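Predicted sugar phosphatases of the HAD superfamily (Cytophaga hutchinsonii, PDB 2HX1) probably hydrolyses phosphate esters, perhaps of sugars, as a magnesium-binding phosphatase of the haloacid dehalogenase (HAD) superfamily. Local coordinates at residues 47-52 / 72-77; 51-56 / 78-83; 162-167 / 196-201. One frame throughout, in Å; residues are numbered along the deposited sequence. Where two conformers were deposited one is given.

Overall arrangement
After strand 16-19 and helix 35-44 the chain lays down strand 48-53, which interactions 1 and 2 share through Ile-51 and Val-52. Helix 60-69 follows, and the chain then returns: residues 72-77 pack against the strand to close interaction 1, and residues 78-83 pair with it to close interaction 2. Both loops start from the same strand and close one after the other. Together they seat strand 80-82 on the border of the six-stranded parallel sheet that carries the magnesium site. Interaction 3 follows in series, pairing neighbouring strands of the separate five-stranded sheet. Its centre lies about 20 Å from that of interaction 2, which it still touches where Ala-167 meets Asn-54, Ala-56 and Ser-83.

Interaction 1. Residues 47-52 / 72-77; sequences QDYYIV and LFSITA
The beta-alpha-beta unit made by strand 48-53, helix 60-69 and strand 80-82 returns from its helix through an irregular loop, and residues 72-77 of that loop press on two side chains of the first strand. Tyr-49 and Ile-51, two residues apart on the strand, both direct their CB atoms toward the loop, and Ile-75 meets the pair. The phenol reaches the loop with CG in the crowded position between the backbone N and the carbonyl carbon (chi1 75°). Its tip does the touching: Tyr-49 CZ lies 4.0 Å from Ile-75 CD1, and the hydroxyl OH is 3.4 Å from the same methyl, the two side chains crossing at about a right angle. Ile-51 is stretched out (chi2 170°), so that its terminal CD1 comes to 3.6 Å from Ile-75 CG2 and 3.8 Å from Ile-75 CD1. The bent Ile-75 (chi2 -75°) thereby offers one methyl to both strand residues and its branch methyl to Ile-51.

Polar contact is confined to the end of the phenol. A water is hydrogen-bonded to Ser-74 OG at 2.7 Å and, weakly, to Tyr-49 OH at 3.2 Å; Lys-79 NZ adds another weak bond to the same hydroxyl. Around the apolar part, Phe-39 of helix 35-44 stacks edge-to-face with Tyr-49, while Tyr-67 of helix 60-69 packs on both isoleucines. The carbonyl of Ile-75 accepts a hydrogen bond from His-68 NE2, tying the loop back to the helix it has just left. The contact thus lies inside a beta-alpha-beta crossover of the Rossmann-like core of the HAD superfamily.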
# COMPACT_ATOMS: atom_id res chain seq x y z
N GLN A 47 7.02 -10.67 -42.44
CA GLN A 47 6.15 -10.42 -41.30
C GLN A 47 6.55 -9.12 -40.61
O GLN A 47 7.73 -8.89 -40.29
CB GLN A 47 6.18 -11.58 -40.30
CG GLN A 47 5.03 -12.55 -40.46
CD GLN A 47 5.13 -13.69 -39.47
OE1 GLN A 47 4.57 -13.62 -38.38
NE2 GLN A 47 5.88 -14.75 -39.84
N ASP A 48 5.54 -8.29 -40.40
CA ASP A 48 5.73 -7.01 -39.73
C ASP A 48 6.04 -7.19 -38.25
O ASP A 48 5.66 -8.20 -37.63
CB ASP A 48 4.48 -6.13 -39.91
CG ASP A 48 4.29 -5.70 -41.36
OD1 ASP A 48 5.19 -4.99 -41.86
OD2 ASP A 48 3.29 -6.12 -42.01
N TYR A 49 6.72 -6.20 -37.69
CA TYR A 49 6.93 -6.17 -36.27
C TYR A 49 7.13 -4.71 -35.83
O TYR A 49 7.45 -3.85 -36.66
CB TYR A 49 8.15 -7.04 -35.89
CG TYR A 49 9.42 -6.34 -36.26
CD1 TYR A 49 9.96 -5.37 -35.41
CD2 TYR A 49 10.05 -6.59 -37.48
CE1 TYR A 49 11.08 -4.67 -35.76
CE2 TYR A 49 11.22 -5.89 -37.84
CZ TYR A 49 11.72 -4.93 -36.97
OH TYR A 49 12.85 -4.21 -37.26
N TYR A 50 6.91 -4.46 -34.54
CA TYR A 50 7.30 -3.22 -33.87
C TYR A 50 7.96 -3.60 -32.58
O TYR A 50 7.71 -4.69 -32.03
CB TYR A 50 6.12 -2.33 -33.53
CG TYR A 50 5.43 -1.73 -34.71
CD1 TYR A 50 5.90 -0.56 -35.30
CD2 TYR A 50 4.29 -2.33 -35.25
CE1 TYR A 50 5.24 0.00 -36.41
CE2 TYR A 50 3.65 -1.79 -36.33
CZ TYR A 50 4.12 -0.63 -36.91
OH TYR A 50 3.44 -0.12 -37.97
N ILE A 51 8.77 -2.67 -32.07
CA ILE A 51 9.25 -2.72 -30.71
C ILE A 51 8.41 -1.72 -29.93
O ILE A 51 8.28 -0.58 -30.35
CB ILE A 51 10.77 -2.36 -30.65
CG1 ILE A 51 11.59 -3.47 -31.33
CG2 ILE A 51 11.19 -2.12 -29.21
CD1 ILE A 51 13.02 -3.17 -31.57
N VAL A 52 7.81 -2.18 -28.82
CA VAL A 52 6.92 -1.37 -28.00
C VAL A 52 7.59 -1.39 -26.61
O VAL A 52 7.66 -2.43 -25.96
CB VAL A 52 5.52 -1.96 -27.95
CG1 VAL A 52 4.64 -1.15 -27.05
CG2 VAL A 52 4.95 -2.07 -29.36
N LEU A 72 22.35 -4.82 -35.08
CA LEU A 72 21.00 -5.11 -35.56
C LEU A 72 20.53 -3.96 -36.46
O LEU A 72 19.85 -3.05 -36.01
CB LEU A 72 20.07 -5.30 -34.36
CG LEU A 72 19.24 -6.56 -34.35
CD1 LEU A 72 20.18 -7.74 -34.31
CD2 LEU A 72 18.34 -6.53 -33.14
N PHE A 73 20.88 -4.03 -37.74
CA PHE A 73 20.65 -2.93 -38.64
C PHE A 73 19.22 -2.82 -39.15
O PHE A 73 18.80 -1.74 -39.54
CB PHE A 73 21.65 -2.98 -39.80
CG PHE A 73 23.08 -2.96 -39.34
CD1 PHE A 73 23.60 -1.83 -38.72
CD2 PHE A 73 23.89 -4.08 -39.48
CE1 PHE A 73 24.92 -1.80 -38.25
CE2 PHE A 73 25.23 -4.07 -39.02
CZ PHE A 73 25.74 -2.91 -38.41
N SER A 74 18.46 -3.91 -39.10
CA SER A 74 17.12 -3.89 -39.64
C SER A 74 16.12 -3.14 -38.77
O SER A 74 15.06 -2.77 -39.25
CB SER A 74 16.62 -5.32 -39.90
OG SER A 74 16.60 -6.10 -38.72
N ILE A 75 16.44 -2.92 -37.50
CA ILE A 75 15.57 -2.13 -36.62
C ILE A 75 15.71 -0.66 -37.00
O ILE A 75 16.76 -0.06 -36.82
CB ILE A 75 15.92 -2.28 -35.12
CG1 ILE A 75 16.11 -3.75 -34.72
CG2 ILE A 75 14.83 -1.64 -34.25
CD1 ILE A 75 14.86 -4.54 -34.60
N THR A 76 14.63 -0.09 -37.53
CA THR A 76 14.59 1.31 -37.92
C THR A 76 13.74 2.09 -36.90
O THR A 76 12.96 1.49 -36.17
CB THR A 76 14.00 1.46 -39.37
OG1 THR A 76 12.77 0.75 -39.48
CG2 THR A 76 14.93 0.86 -40.37
N ALA A 77 13.92 3.41 -36.86
CA ALA A 77 13.23 4.24 -35.89
C ALA A 77 11.72 4.18 -36.06
O ALA A 77 10.98 4.36 -35.10
CB ALA A 77 13.72 5.70 -35.96
O HOH W 1 13.94 -6.54 -39.23

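Interaction 2. Residues 51-56 / 78-83; sequences IVTNDA and DKIISS
Four backbone hydrogen bonds join the segments, with strands 51-53 and 80-82 in parallel register, Ile-51 beside Ile-80, Val-52 beside Ile-81 and Thr-53 beside Ser-82. Ile-51 N gives to Lys-79 O at 2.7 Å, Ile-81 N to Ile-51 O at 2.7 Å, and Thr-53 N to Ile-81 O at 3.0 Å. The last rung, from Ser-83 N to Thr-53 O at 3.0 Å, is more bent (137° at the hydrogen) as the strands run out.

Side-chain hydrogen bonds take over beyond the sheet. Ser-82 OG, close to anti to its backbone N (chi1 158°), donates to Asp-55 O at 2.8 Å from above the carbonyl plane and also N-caps helix 83-94 by accepting from Gly-84 N. An alanine here would remove both bonds and would probably loosen the 54-56 turn from the start of that helix. Thr-53 OG1, whose place is less certain, accepts from Asp-55 N in an ST turn; its position is consistent with the Thr/Ser of HAD motif II, at the end of the second core strand.

Apolar contact is lighter: Val-52 CG2 and Ile-81 CD1, pointing the same way, come to 4.2 Å, and Thr-53 CG2 lies against the CA of Ser-82.

The face bearing Val-52 and Ile-81 packs on Met-209 of helix 208-218; the other, with Ile-51 and Ile-80, meets helix 60-69, and strand 48-53 continues the sheet to strand 16-19.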
# COMPACT_ATOMS: atom_id res chain seq x y z
N ILE A 51 8.77 -2.67 -32.07
CA ILE A 51 9.25 -2.72 -30.71
C ILE A 51 8.41 -1.72 -29.93
O ILE A 51 8.28 -0.58 -30.35
CB ILE A 51 10.77 -2.36 -30.65
CG1 ILE A 51 11.59 -3.47 -31.33
CG2 ILE A 51 11.19 -2.12 -29.21
CD1 ILE A 51 13.02 -3.17 -31.57
N VAL A 52 7.81 -2.18 -28.82
CA VAL A 52 6.92 -1.37 -28.00
C VAL A 52 7.59 -1.39 -26.61
O VAL A 52 7.66 -2.43 -25.96
CB VAL A 52 5.52 -1.96 -27.95
CG1 VAL A 52 4.64 -1.15 -27.05
CG2 VAL A 52 4.95 -2.07 -29.36
N THR A 53 8.10 -0.23 -26.21
CA THR A 53 8.98 -0.12 -25.09
C THR A 53 8.57 1.06 -24.21
O THR A 53 8.13 2.11 -24.72
CB THR A 53 10.41 0.08 -25.58
OG1 THR A 53 11.31 0.18 -24.46
CG2 THR A 53 10.53 1.34 -26.44
N ASN A 54 8.69 0.85 -22.90
CA ASN A 54 8.51 1.91 -21.90
C ASN A 54 9.80 2.72 -21.64
O ASN A 54 9.88 3.47 -20.68
CB ASN A 54 8.01 1.31 -20.57
CG ASN A 54 6.54 0.93 -20.63
OD1 ASN A 54 5.89 1.10 -21.67
ND2 ASN A 54 6.02 0.39 -19.51
N ASP A 55 10.81 2.56 -22.48
CA ASP A 55 12.03 3.36 -22.39
C ASP A 55 11.82 4.73 -23.04
O ASP A 55 11.79 4.81 -24.25
CB ASP A 55 13.16 2.58 -23.08
CG ASP A 55 14.51 3.24 -22.93
OD1 ASP A 55 14.60 4.43 -22.54
OD2 ASP A 55 15.50 2.53 -23.21
N ALA A 56 11.66 5.80 -22.24
CA ALA A 56 11.54 7.19 -22.71
C ALA A 56 12.81 8.03 -22.41
O ALA A 56 12.75 9.26 -22.30
CB ALA A 56 10.31 7.82 -22.09
N ASP A 78 11.25 3.94 -37.28
CA ASP A 78 9.79 3.80 -37.53
C ASP A 78 9.20 2.53 -36.89
O ASP A 78 7.98 2.42 -36.72
CB ASP A 78 9.47 3.84 -39.05
CG ASP A 78 10.00 2.63 -39.80
OD1 ASP A 78 11.18 2.32 -39.64
OD2 ASP A 78 9.23 1.98 -40.54
N LYS A 79 10.04 1.59 -36.51
CA LYS A 79 9.57 0.35 -35.91
C LYS A 79 9.55 0.42 -34.38
O LYS A 79 9.09 -0.51 -33.74
CB LYS A 79 10.45 -0.82 -36.33
CG LYS A 79 10.70 -0.91 -37.84
CD LYS A 79 9.97 -2.05 -38.54
CE LYS A 79 10.58 -2.30 -39.95
NZ LYS A 79 12.11 -2.41 -40.01
N ILE A 80 10.08 1.52 -33.83
CA ILE A 80 10.17 1.70 -32.39
C ILE A 80 9.08 2.64 -31.86
O ILE A 80 9.08 3.85 -32.12
CB ILE A 80 11.56 2.18 -31.96
CG1 ILE A 80 12.63 1.24 -32.54
CG2 ILE A 80 11.67 2.24 -30.44
CD1 ILE A 80 14.01 1.45 -32.03
N ILE A 81 8.15 2.05 -31.13
CA ILE A 81 7.09 2.81 -30.48
C ILE A 81 7.41 2.87 -29.00
O ILE A 81 7.46 1.86 -28.32
CB ILE A 81 5.72 2.13 -30.67
CG1 ILE A 81 5.44 1.82 -32.16
CG2 ILE A 81 4.64 3.03 -30.08
CD1 ILE A 81 4.32 0.77 -32.37
N SER A 82 7.63 4.07 -28.49
CA SER A 82 8.16 4.27 -27.17
C SER A 82 7.23 5.15 -26.35
O SER A 82 6.60 6.05 -26.91
CB SER A 82 9.51 4.98 -27.37
OG SER A 82 9.93 5.67 -26.23
N SER A 83 7.23 4.97 -25.04
CA SER A 83 6.33 5.77 -24.20
C SER A 83 6.77 7.23 -24.17
O SER A 83 5.96 8.12 -23.90
CB SER A 83 6.21 5.19 -22.79
OG SER A 83 7.43 5.29 -22.11

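Interaction 3. Residues 162-167 / 196-201; sequences IPAIVA and GRRFIR. With EDO (1,2-ethanediol), chain M.
Arg-198 leaves the backbone with CG anti to N (chi1 179°) and bends at chi2 (75°), which swings its guanidinium back to the loop before strand 164-167. There it grips one atom end-on: NH1 bonds to Ile-162 O at 2.9 Å and NH2 to the same Ile-162 O at 3.1 Å, the oxygen lying almost in the guanidinium plane. The double grip would hold the flat group against rotation. Phe-199, with CG beside its backbone N (chi1 -75°), lays one ring face against Ala-164; the methyl CB sits 3.8 Å from the ring centroid, a CH-pi contact displaced toward the rim.

Beyond these groups the strands pair in parallel, Ile-200 N giving to Ala-164 O at 2.7 Å and Val-166 N to Ile-200 O at 3.0 Å. They are neighbours in a five-stranded parallel sheet with strand 199-202 on its border within the chain, in a region inserted between the parts of the HAD core and consistent with a C2-type cap. A water bridges Ala-164 N and Arg-198 O near the start of the pairing.

Ile-200 CD1 reaches Pro-163 CB at 3.6 Å. On the other face Val-166 CG1 runs alongside Arg-201 CG at 3.7 Å and also lies over the centre of the Arg-201 guanidinium, which is salt-bridged to Glu-192 and bonded to Asn-168. Lys-244 of the second subunit donates to Arg-201 O. A 1,2-ethanediol, probably from the crystallisation liquor, donates through O1 to Phe-199 O at 2.7 Å and is also bonded to Thr-269 of the second subunit.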
# COMPACT_ATOMS: atom_id res chain seq x y z
N ILE A 162 1.33 20.97 -10.57
CA ILE A 162 1.77 20.67 -11.94
C ILE A 162 1.75 19.14 -12.16
O ILE A 162 1.88 18.38 -11.21
CB ILE A 162 3.22 21.23 -12.24
CG1 ILE A 162 4.24 20.54 -11.32
CG2 ILE A 162 3.24 22.74 -12.14
CD1 ILE A 162 5.63 21.09 -11.34
N PRO A 163 1.62 18.69 -13.42
CA PRO A 163 1.74 17.26 -13.66
C PRO A 163 3.16 16.73 -13.44
O PRO A 163 4.14 17.36 -13.84
CB PRO A 163 1.33 17.12 -15.13
CG PRO A 163 1.66 18.40 -15.73
CD PRO A 163 1.36 19.43 -14.67
N ALA A 164 3.27 15.60 -12.76
CA ALA A 164 4.51 14.86 -12.64
C ALA A 164 4.36 13.60 -13.50
O ALA A 164 3.42 12.81 -13.29
CB ALA A 164 4.80 14.50 -11.18
N ILE A 165 5.26 13.44 -14.48
CA ILE A 165 5.17 12.39 -15.52
C ILE A 165 6.41 11.46 -15.46
O ILE A 165 7.56 11.91 -15.34
CB ILE A 165 5.08 13.04 -16.94
CG1 ILE A 165 3.87 13.96 -17.05
CG2 ILE A 165 4.96 12.01 -18.09
CD1 ILE A 165 3.96 14.88 -18.24
N VAL A 166 6.20 10.15 -15.59
CA VAL A 166 7.29 9.21 -15.77
C VAL A 166 6.83 8.08 -16.70
O VAL A 166 5.65 7.78 -16.75
CB VAL A 166 7.76 8.62 -14.37
CG1 VAL A 166 6.65 7.77 -13.70
CG2 VAL A 166 9.07 7.81 -14.50
N ALA A 167 7.77 7.47 -17.43
CA ALA A 167 7.54 6.19 -18.14
C ALA A 167 7.35 5.09 -17.10
O ALA A 167 8.08 5.03 -16.11
CB ALA A 167 8.74 5.84 -19.00
N GLY A 196 2.74 10.23 -1.53
CA GLY A 196 1.52 9.59 -2.07
C GLY A 196 1.58 9.43 -3.59
O GLY A 196 2.52 9.87 -4.25
N ARG A 197 0.58 8.78 -4.17
CA ARG A 197 0.50 8.64 -5.63
C ARG A 197 0.35 10.01 -6.26
O ARG A 197 -0.39 10.87 -5.78
CB ARG A 197 -0.71 7.78 -6.02
CG ARG A 197 -0.95 7.67 -7.52
CD ARG A 197 -1.73 6.40 -7.87
NE ARG A 197 -3.07 6.40 -7.28
CZ ARG A 197 -4.19 6.75 -7.92
NH1 ARG A 197 -4.15 7.13 -9.20
NH2 ARG A 197 -5.36 6.71 -7.28
N ARG A 198 1.05 10.22 -7.36
CA ARG A 198 1.27 11.58 -7.82
C ARG A 198 1.78 11.66 -9.26
O ARG A 198 1.71 12.73 -9.86
CB ARG A 198 2.23 12.29 -6.84
CG ARG A 198 2.61 13.77 -7.20
CD ARG A 198 1.48 14.72 -6.90
NE ARG A 198 1.86 16.13 -7.02
CZ ARG A 198 1.93 16.79 -8.17
NH1 ARG A 198 1.69 16.17 -9.30
NH2 ARG A 198 2.26 18.08 -8.17
N PHE A 199 2.32 10.54 -9.79
CA PHE A 199 2.83 10.51 -11.16
C PHE A 199 1.79 9.98 -12.13
O PHE A 199 1.09 9.01 -11.86
CB PHE A 199 4.12 9.71 -11.28
CG PHE A 199 5.30 10.45 -10.76
CD1 PHE A 199 5.51 10.55 -9.39
CD2 PHE A 199 6.17 11.08 -11.61
CE1 PHE A 199 6.59 11.27 -8.88
CE2 PHE A 199 7.25 11.83 -11.11
CZ PHE A 199 7.46 11.92 -9.76
N ILE A 200 1.67 10.71 -13.23
CA ILE A 200 1.05 10.20 -14.45
C ILE A 200 2.07 9.27 -15.08
O ILE A 200 3.21 9.69 -15.38
CB ILE A 200 0.74 11.31 -15.48
CG1 ILE A 200 -0.24 12.37 -14.90
CG2 ILE A 200 0.13 10.67 -16.74
CD1 ILE A 200 0.03 13.80 -15.34
N ARG A 201 1.68 8.02 -15.25
CA ARG A 201 2.56 7.01 -15.82
C ARG A 201 2.12 6.63 -17.24
O ARG A 201 0.98 6.29 -17.45
CB ARG A 201 2.53 5.79 -14.91
CG ARG A 201 3.38 5.99 -13.63
CD ARG A 201 3.17 4.91 -12.62
NE ARG A 201 4.00 5.14 -11.43
CZ ARG A 201 5.20 4.60 -11.22
NH1 ARG A 201 5.76 3.77 -12.10
NH2 ARG A 201 5.86 4.89 -10.09
C1 EDO M . -2.32 9.94 -10.75
O1 EDO M . -1.52 8.86 -11.27
C2 EDO M . -1.54 11.25 -10.86
O2 EDO M . -1.65 11.97 -9.63
O HOH W 2 0.72 14.53 -11.68